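Local coordinates for N-acetylmuramoyl-L-alanine amidase domain-containing protein SAOUHSC_02979 (Staphylococcus aureus, PDB 5T1Q), which probably acts as a secreted cell-wall hydrolase with amidase activity, here represented by its glucosaminidase-family and CHAP domains, at residues I80-E92 with K198-D212. Sequence-based numbering, arbitrary orientation.
Sequences IYASVMIAQAILE and KLNSIIKHYQLTQFD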
loop_
_atom_site.group_PDB
_atom_site.type_symbol
_atom_site.label_atom_id
_atom_site.label_comp_id
_atom_site.label_asym_id
_atom_site.label_seq_id
_atom_site.Cartn_x
_atom_site.Cartn_y
_atom_site.Cartn_z
ATOM N N ILE A 80 -16.640 -16.975 8.894
ATOM C CA ILE A 80 -15.486 -16.206 8.396
ATOM C C ILE A 80 -14.773 -15.478 9.542
ATOM O O ILE A 80 -15.420 -15.014 10.489
ATOM C CB ILE A 80 -15.951 -15.165 7.335
ATOM C CG1 ILE A 80 -16.488 -15.883 6.091
ATOM C CG2 ILE A 80 -14.817 -14.212 6.944
ATOM C CD1 ILE A 80 -17.114 -14.966 5.057
ATOM N N TYR A 81 -13.440 -15.412 9.469
ATOM C CA TYR A 81 -12.666 -14.629 10.440
ATOM C C TYR A 81 -12.894 -13.157 10.139
ATOM O O TYR A 81 -12.496 -12.670 9.076
ATOM C CB TYR A 81 -11.162 -14.895 10.343
ATOM C CG TYR A 81 -10.685 -16.157 11.010
ATOM C CD1 TYR A 81 -10.380 -16.172 12.379
ATOM C CD2 TYR A 81 -10.476 -17.313 10.280
ATOM C CE1 TYR A 81 -9.923 -17.328 13.000
ATOM C CE2 TYR A 81 -10.020 -18.474 10.893
ATOM C CZ TYR A 81 -9.748 -18.478 12.247
ATOM O OH TYR A 81 -9.299 -19.635 12.837
ATOM N N ALA A 82 -13.542 -12.455 11.062
ATOM C CA ALA A 82 -13.775 -11.022 10.916
ATOM C C ALA A 82 -12.431 -10.284 10.807
ATOM O O ALA A 82 -12.307 -9.275 10.109
ATOM C CB ALA A 82 -14.571 -10.502 12.106
ATOM N N SER A 83 -11.429 -10.803 11.512
ATOM C CA SER A 83 -10.087 -10.232 11.493
ATOM C C SER A 83 -9.477 -10.249 10.102
ATOM O O SER A 83 -8.866 -9.268 9.676
ATOM C CB SER A 83 -9.196 -10.996 12.471
ATOM O OG SER A 83 -9.328 -12.381 12.248
ATOM N N VAL A 84 -9.626 -11.368 9.397
ATOM C CA VAL A 84 -9.107 -11.479 8.045
ATOM C C VAL A 84 -9.887 -10.512 7.154
ATOM O O VAL A 84 -9.297 -9.776 6.374
ATOM C CB VAL A 84 -9.168 -12.937 7.521
ATOM C CG1 VAL A 84 -8.763 -13.022 6.052
ATOM C CG2 VAL A 84 -8.272 -13.839 8.359
HETATM N N MSE A 85 -11.202 -10.479 7.322
HETATM C CA MSE A 85 -12.066 -9.608 6.519
HETATM C C MSE A 85 -11.747 -8.132 6.722
HETATM O O MSE A 85 -11.678 -7.366 5.755
HETATM C CB MSE A 85 -13.518 -9.930 6.874
HETATM C CG MSE A 85 -14.541 -9.070 6.136
HETATM SE SE MSE A 85 -16.345 -9.763 6.554
HETATM C CE MSE A 85 -17.398 -8.572 5.396
ATOM N N ILE A 86 -11.556 -7.722 7.973
ATOM C CA ILE A 86 -11.261 -6.328 8.278
ATOM C C ILE A 86 -9.863 -5.950 7.758
ATOM O O ILE A 86 -9.663 -4.847 7.251
ATOM C CB ILE A 86 -11.374 -6.033 9.788
ATOM C CG1 ILE A 86 -12.821 -6.213 10.251
ATOM C CG2 ILE A 86 -10.925 -4.608 10.080
ATOM C CD1 ILE A 86 -13.003 -6.182 11.751
ATOM N N ALA A 87 -8.917 -6.875 7.897
ATOM C CA ALA A 87 -7.562 -6.656 7.440
ATOM C C ALA A 87 -7.521 -6.506 5.929
ATOM O O ALA A 87 -6.808 -5.637 5.418
ATOM C CB ALA A 87 -6.666 -7.795 7.886
ATOM N N GLN A 88 -8.269 -7.358 5.217
ATOM C CA GLN A 88 -8.336 -7.263 3.764
ATOM C C GLN A 88 -8.974 -5.939 3.346
ATOM O O GLN A 88 -8.511 -5.313 2.389
ATOM C CB GLN A 88 -9.072 -8.456 3.133
ATOM C CG GLN A 88 -8.224 -9.711 3.048
ATOM C CD GLN A 88 -8.823 -10.780 2.143
ATOM O OE1 GLN A 88 -9.618 -11.612 2.578
ATOM N NE2 GLN A 88 -8.367 -10.814 0.900
ATOM N N ALA A 89 -10.010 -5.506 4.071
ATOM C CA ALA A 89 -10.640 -4.218 3.796
ATOM C C ALA A 89 -9.613 -3.099 3.965
ATOM O O ALA A 89 -9.481 -2.237 3.089
ATOM C CB ALA A 89 -11.846 -3.976 4.699
ATOM N N ILE A 90 -8.890 -3.119 5.086
ATOM C CA ILE A 90 -7.839 -2.124 5.355
ATOM C C ILE A 90 -6.774 -2.097 4.246
ATOM O O ILE A 90 -6.424 -1.035 3.738
ATOM C CB ILE A 90 -7.145 -2.393 6.717
ATOM C CG1 ILE A 90 -8.086 -2.051 7.875
ATOM C CG2 ILE A 90 -5.859 -1.575 6.856
ATOM C CD1 ILE A 90 -7.615 -2.567 9.222
ATOM N N LEU A 91 -6.269 -3.274 3.885
ATOM C CA LEU A 91 -5.199 -3.400 2.887
ATOM C C LEU A 91 -5.614 -2.952 1.486
ATOM O O LEU A 91 -4.958 -2.090 0.878
ATOM C CB LEU A 91 -4.687 -4.842 2.862
ATOM C CG LEU A 91 -3.468 -5.203 2.002
ATOM C CD1 LEU A 91 -2.944 -6.567 2.417
ATOM C CD2 LEU A 91 -3.761 -5.187 0.506
ATOM N N GLU A 92 -6.724 -3.511 1.009
ATOM C CA GLU A 92 -7.233 -3.258 -0.337
ATOM C C GLU A 92 -7.799 -1.862 -0.570
ATOM O O GLU A 92 -7.789 -1.392 -1.699
ATOM C CB GLU A 92 -8.306 -4.308 -0.699
ATOM C CG GLU A 92 -7.811 -5.754 -0.694
ATOM C CD GLU A 92 -6.879 -6.102 -1.843
ATOM O OE1 GLU A 92 -6.887 -5.411 -2.897
ATOM O OE2 GLU A 92 -6.142 -7.111 -1.711
ATOM N N LYS A 198 1.542 -9.178 5.135
ATOM C CA LYS A 198 0.895 -7.882 5.267
ATOM C C LYS A 198 -0.397 -7.997 6.079
ATOM O O LYS A 198 -0.622 -7.204 6.995
ATOM C CB LYS A 198 0.620 -7.263 3.894
ATOM C CG LYS A 198 1.871 -6.740 3.202
ATOM C CD LYS A 198 1.531 -6.192 1.827
ATOM C CE LYS A 198 2.736 -5.557 1.164
ATOM N NZ LYS A 198 2.341 -4.908 -0.112
ATOM N N LEU A 199 -1.240 -8.981 5.758
ATOM C CA LEU A 199 -2.483 -9.167 6.504
ATOM C C LEU A 199 -2.195 -9.462 7.977
ATOM O O LEU A 199 -2.828 -8.885 8.858
ATOM C CB LEU A 199 -3.351 -10.277 5.899
ATOM C CG LEU A 199 -3.968 -10.035 4.522
ATOM C CD1 LEU A 199 -4.813 -11.234 4.125
ATOM C CD2 LEU A 199 -4.819 -8.775 4.491
ATOM N N ASN A 200 -1.229 -10.338 8.233
ATOM C CA ASN A 200 -0.847 -10.696 9.592
ATOM C C ASN A 200 -0.413 -9.455 10.361
ATOM O O ASN A 200 -0.821 -9.263 11.498
ATOM C CB ASN A 200 0.255 -11.775 9.590
ATOM C CG ASN A 200 -0.227 -13.099 8.997
ATOM O OD1 ASN A 200 -1.431 -13.358 8.914
ATOM N ND2 ASN A 200 0.709 -13.938 8.581
ATOM N N SER A 201 0.370 -8.593 9.713
ATOM C CA SER A 201 0.818 -7.349 10.337
ATOM C C SER A 201 -0.362 -6.455 10.736
ATOM O O SER A 201 -0.357 -5.856 11.809
ATOM C CB SER A 201 1.732 -6.578 9.389
ATOM O OG SER A 201 2.147 -5.360 9.982
ATOM N N ILE A 202 -1.349 -6.347 9.855
ATOM C CA ILE A 202 -2.531 -5.532 10.128
ATOM C C ILE A 202 -3.342 -6.130 11.292
ATOM O O ILE A 202 -3.746 -5.421 12.210
ATOM C CB ILE A 202 -3.425 -5.410 8.870
ATOM C CG1 ILE A 202 -2.680 -4.662 7.758
ATOM C CG2 ILE A 202 -4.720 -4.679 9.211
ATOM C CD1 ILE A 202 -3.340 -4.718 6.393
ATOM N N ILE A 203 -3.565 -7.437 11.241
ATOM C CA ILE A 203 -4.347 -8.128 12.262
ATOM C C ILE A 203 -3.734 -7.968 13.643
ATOM O O ILE A 203 -4.443 -7.665 14.612
ATOM C CB ILE A 203 -4.502 -9.621 11.921
ATOM C CG1 ILE A 203 -5.352 -9.772 10.644
ATOM C CG2 ILE A 203 -5.152 -10.372 13.081
ATOM C CD1 ILE A 203 -5.356 -11.157 10.064
ATOM N N LYS A 204 -2.427 -8.173 13.724
ATOM C CA LYS A 204 -1.706 -8.074 14.973
ATOM C C LYS A 204 -1.750 -6.668 15.575
ATOM O O LYS A 204 -2.206 -6.484 16.697
ATOM C CB LYS A 204 -0.248 -8.495 14.763
ATOM C CG LYS A 204 0.615 -8.424 16.009
ATOM C CD LYS A 204 2.020 -8.912 15.699
ATOM C CE LYS A 204 2.933 -8.756 16.903
ATOM N NZ LYS A 204 4.341 -9.116 16.566
ATOM N N HIS A 205 -1.306 -5.685 14.806
ATOM C CA HIS A 205 -1.207 -4.324 15.286
ATOM C C HIS A 205 -2.562 -3.691 15.632
ATOM O O HIS A 205 -2.683 -3.020 16.653
ATOM C CB HIS A 205 -0.446 -3.461 14.271
ATOM C CG HIS A 205 -0.179 -2.075 14.751
ATOM N ND1 HIS A 205 -0.875 -0.979 14.287
ATOM C CD2 HIS A 205 0.670 -1.610 15.696
ATOM C CE1 HIS A 205 -0.451 0.105 14.912
ATOM N NE2 HIS A 205 0.487 -0.250 15.772
ATOM N N TYR A 206 -3.574 -3.905 14.797
ATOM C CA TYR A 206 -4.887 -3.330 15.079
ATOM C C TYR A 206 -5.782 -4.210 15.971
ATOM O O TYR A 206 -6.940 -3.870 16.196
ATOM C CB TYR A 206 -5.576 -2.878 13.788
ATOM C CG TYR A 206 -4.867 -1.688 13.166
ATOM C CD1 TYR A 206 -4.993 -0.425 13.725
ATOM C CD2 TYR A 206 -4.059 -1.825 12.033
ATOM C CE1 TYR A 206 -4.343 0.672 13.180
ATOM C CE2 TYR A 206 -3.407 -0.730 11.474
ATOM C CZ TYR A 206 -3.554 0.519 12.059
ATOM O OH TYR A 206 -2.923 1.628 11.537
ATOM N N GLN A 207 -5.215 -5.303 16.498
ATOM C CA GLN A 207 -5.894 -6.207 17.427
ATOM C C GLN A 207 -7.259 -6.645 16.898
ATOM O O GLN A 207 -8.277 -6.611 17.614
ATOM C CB GLN A 207 -6.042 -5.536 18.796
ATOM C CG GLN A 207 -4.738 -5.123 19.462
ATOM C CD GLN A 207 -3.885 -6.283 19.967
ATOM O OE1 GLN A 207 -4.385 -7.347 20.313
ATOM N NE2 GLN A 207 -2.585 -6.052 20.049
ATOM N N LEU A 208 -7.268 -7.084 15.642
ATOM C CA LEU A 208 -8.506 -7.449 14.986
ATOM C C LEU A 208 -9.128 -8.785 15.430
ATOM O O LEU A 208 -10.291 -9.050 15.092
ATOM C CB LEU A 208 -8.314 -7.412 13.470
ATOM C CG LEU A 208 -7.780 -6.096 12.887
ATOM C CD1 LEU A 208 -7.650 -6.204 11.369
ATOM C CD2 LEU A 208 -8.670 -4.917 13.262
ATOM N N THR A 209 -8.394 -9.628 16.164
ATOM C CA THR A 209 -8.973 -10.888 16.657
ATOM C C THR A 209 -10.078 -10.628 17.683
ATOM O O THR A 209 -10.946 -11.471 17.896
ATOM C CB THR A 209 -7.933 -11.812 17.314
ATOM O OG1 THR A 209 -7.269 -11.107 18.372
ATOM C CG2 THR A 209 -6.913 -12.287 16.293
ATOM N N GLN A 210 -10.056 -9.455 18.306
ATOM C CA GLN A 210 -11.069 -9.115 19.296
ATOM C C GLN A 210 -12.478 -9.066 18.666
ATOM O O GLN A 210 -13.465 -8.922 19.383
ATOM C CB GLN A 210 -10.736 -7.790 19.997
ATOM C CG GLN A 210 -11.078 -6.532 19.211
ATOM C CD GLN A 210 -10.627 -5.266 19.919
ATOM O OE1 GLN A 210 -11.443 -4.562 20.525
ATOM N NE2 GLN A 210 -9.321 -4.996 19.889
ATOM N N PHE A 211 -12.553 -9.178 17.335
ATOM C CA PHE A 211 -13.832 -9.193 16.612
ATOM C C PHE A 211 -14.180 -10.589 16.064
ATOM O O PHE A 211 -15.165 -10.742 15.336
ATOM C CB PHE A 211 -13.806 -8.172 15.465
ATOM C CG PHE A 211 -13.440 -6.778 15.905
ATOM C CD1 PHE A 211 -14.310 -6.037 16.704
ATOM C CD2 PHE A 211 -12.232 -6.201 15.519
ATOM C CE1 PHE A 211 -13.978 -4.756 17.111
ATOM C CE2 PHE A 211 -11.901 -4.916 15.918
ATOM C CZ PHE A 211 -12.772 -4.195 16.717
ATOM N N ASP A 212 -13.376 -11.594 16.413
ATOM C CA ASP A 212 -13.591 -12.964 15.951
ATOM C C ASP A 212 -14.482 -13.783 16.888
ATOM O O ASP A 212 -15.048 -14.776 16.465
ATOM C CB ASP A 212 -12.247 -13.698 15.779
ATOM C CG ASP A 212 -11.439 -13.193 14.594
ATOM O OD1 ASP A 212 -12.018 -12.536 13.701
ATOM O OD2 ASP A 212 -10.220 -13.483 14.538
HETATM O O HOH W 1 -15.253 -14.186 13.065
#
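Asp212 meets Ser83 at the start of helix 82-92, in the largely buried helix packing of the glucosaminidase-family domain, consistent with a lysozyme-like fold, where helices 82-92 and 198-205 pack with their directions 111° apart and their axes 9.0 Å apart. The carboxylate is a bidentate acceptor: Asp212 OD1 accepts a hydrogen bond from Ser83 N at 2.9 Å, and Asp212 OD2 one from Ser83 OG at 2.7 Å, each through its syn lone pair. Serine suits this place because its hydroxyl, set between its own N and carbonyl carbon (chi1 49°), lies beside its N-H, so that one acid grips both. Negative charge at a helix N-terminus is probably favoured by the helix dipole. The Tyr81 ring turns its edge to the carboxylate, while its hydroxyl is hydrogen-bonded to Ala175 O.

Farther along, the small Ala87 side chain lets Ile203 pack against it, its CB 3.6 Å from Ile203 CG1. Ile202 can be followed outward: CB faces Ala87 CB, CG2 reaches Ile90 CD1 at 3.6 Å, and CD1 rests against Ala87 O and Leu91 CB. Branching at CB lets this isoleucine fill two directions at once. A Schellman motif with Gln207 at C-prime ends helix 198-205 and returns the chain, bringing Leu208 over Ser83 and Ile86. Helix 178-185 adds Leu185 against Leu199, whose CD2 touches Leu91 CD1 at 3.6 Å.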